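Local coordinates for sensor protein kinase HptS (Staphylococcus aureus, PDB 6LKI) that is a sensor histidine kinase that probably autophosphorylates in response to an extracellular signal, the part described here being consistent with its sensor region, at residues Asn29-Leu34 against His89-Lys94. Numbering follows the deposited sequence.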
# COMPACT_ATOMS: atom_id res chain seq x y z
N ASN B 29 11.39 13.25 20.67
CA ASN B 29 12.76 13.74 20.53
C ASN B 29 13.74 12.59 20.39
O ASN B 29 14.72 12.69 19.64
CB ASN B 29 13.13 14.63 21.72
CG ASN B 29 12.37 15.94 21.73
OD1 ASN B 29 11.78 16.32 22.75
ND2 ASN B 29 12.37 16.64 20.60
N SER B 30 13.51 11.49 21.11
CA SER B 30 14.42 10.36 21.04
C SER B 30 14.36 9.69 19.67
O SER B 30 15.40 9.26 19.14
CB SER B 30 14.10 9.35 22.14
OG SER B 30 12.81 8.79 21.96
N PHE B 31 13.17 9.60 19.08
CA PHE B 31 13.04 8.97 17.77
C PHE B 31 13.77 9.76 16.69
O PHE B 31 14.35 9.17 15.78
CB PHE B 31 11.56 8.81 17.41
CG PHE B 31 10.87 7.71 18.17
CD1 PHE B 31 11.60 6.72 18.80
CD2 PHE B 31 9.48 7.67 18.25
CE1 PHE B 31 10.96 5.70 19.50
CE2 PHE B 31 8.84 6.66 18.94
CZ PHE B 31 9.59 5.67 19.57
N GLN B 32 13.75 11.09 16.78
CA GLN B 32 14.46 11.92 15.81
C GLN B 32 15.96 11.72 15.86
O GLN B 32 16.66 12.14 14.93
CB GLN B 32 14.11 13.39 16.04
CG GLN B 32 12.64 13.71 15.88
CD GLN B 32 12.33 15.18 16.05
OE1 GLN B 32 12.89 16.03 15.35
NE2 GLN B 32 11.45 15.50 16.99
N GLU B 33 16.48 11.09 16.92
CA GLU B 33 17.90 10.78 17.04
C GLU B 33 18.24 9.36 16.58
O GLU B 33 19.42 9.01 16.54
CB GLU B 33 18.36 10.96 18.49
CG GLU B 33 18.36 12.41 18.97
CD GLU B 33 19.38 13.26 18.23
OE1 GLU B 33 19.00 14.35 17.74
OE2 GLU B 33 20.55 12.84 18.14
N LEU B 34 17.24 8.56 16.23
CA LEU B 34 17.44 7.15 15.92
C LEU B 34 17.40 6.93 14.42
O LEU B 34 16.39 7.24 13.77
CB LEU B 34 16.39 6.29 16.63
CG LEU B 34 16.48 6.27 18.15
CD1 LEU B 34 15.32 5.51 18.76
CD2 LEU B 34 17.81 5.68 18.60
N HIS B 89 0.30 6.42 14.14
CA HIS B 89 1.15 7.58 14.35
C HIS B 89 2.13 7.72 13.19
O HIS B 89 2.71 6.73 12.74
CB HIS B 89 1.91 7.48 15.68
CG HIS B 89 1.05 7.67 16.89
ND1 HIS B 89 0.43 6.62 17.52
CD2 HIS B 89 0.71 8.78 17.57
CE1 HIS B 89 -0.26 7.08 18.55
NE2 HIS B 89 -0.10 8.39 18.61
N GLN B 90 2.31 8.95 12.72
CA GLN B 90 3.33 9.28 11.73
C GLN B 90 4.52 9.85 12.49
O GLN B 90 4.44 10.93 13.07
CB GLN B 90 2.79 10.27 10.70
CG GLN B 90 3.75 10.58 9.57
CD GLN B 90 3.06 11.20 8.36
OE1 GLN B 90 1.85 11.07 8.19
NE2 GLN B 90 3.84 11.88 7.52
N LEU B 91 5.63 9.12 12.48
CA LEU B 91 6.78 9.42 13.33
C LEU B 91 7.98 9.80 12.49
O LEU B 91 8.29 9.15 11.49
CB LEU B 91 7.13 8.22 14.22
CG LEU B 91 6.00 7.66 15.08
CD1 LEU B 91 6.45 6.39 15.79
CD2 LEU B 91 5.51 8.70 16.08
N LYS B 92 8.68 10.86 12.91
CA LYS B 92 9.90 11.30 12.24
C LYS B 92 11.09 10.70 12.97
O LYS B 92 11.36 11.03 14.13
CB LYS B 92 9.98 12.83 12.22
CG LYS B 92 11.31 13.35 11.68
CD LYS B 92 11.44 14.85 11.85
CE LYS B 92 12.77 15.35 11.30
NZ LYS B 92 13.94 14.67 11.94
N PHE B 93 11.81 9.81 12.28
CA PHE B 93 13.07 9.29 12.77
C PHE B 93 14.22 10.08 12.13
O PHE B 93 14.01 11.00 11.34
CB PHE B 93 13.19 7.79 12.49
CG PHE B 93 12.46 6.94 13.50
CD1 PHE B 93 11.09 6.78 13.43
CD2 PHE B 93 13.16 6.29 14.51
CE1 PHE B 93 10.42 5.99 14.35
CE2 PHE B 93 12.50 5.51 15.43
CZ PHE B 93 11.13 5.35 15.36
N LYS B 94 15.45 9.70 12.48
CA LYS B 94 16.61 10.44 12.01
C LYS B 94 16.79 10.32 10.50
O LYS B 94 17.25 11.27 9.85
CB LYS B 94 17.87 9.95 12.73
CG LYS B 94 19.11 10.80 12.48
CD LYS B 94 20.31 10.19 13.20
CE LYS B 94 21.55 11.04 13.00
NZ LYS B 94 21.42 12.39 13.61
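Leu34 O accepts the backbone N-H of Lys94 at 2.9 Å, with 158° at the hydrogen; the nitrogen sits above the carbonyl plane. The same oxygen meets the Phe93 ring at its edge, 3.4 Å from CD2. Lys94 CB lies 3.3 Å from both Leu34 O and Gln32 O. Phe31 O receives Leu34 N in the type I turn Phe31-Leu34 and is also approached by Phe93 CA at 3.3 Å, a CA-H...O contact. The Phe31 and Phe93 side chains run side by side in an offset stack, centroids 4.7 Å apart and planes tilted by 22°. Phe31 CB lies over the centre of the Phe93 ring in a CH-pi contact, while Phe93 CZ covers the Phe31 ring toward its rim, 3.7 Å from CG, which is set there anti to the carbonyl carbon (chi1 -75°). The turn, beyond the body of the long helix 2-31, is thereby fastened to the end of strand 84-92, an outermost strand of a four-stranded antiparallel sheet. Leu91 CD1 reaches Phe31 CE2 obliquely, at 4.0 Å. Thr45 of helix 39-55 touches both Leu34 and Phe93. Gln32 CG rests 3.4 Å from Lys92 O, and the two side chains cross at about a right angle.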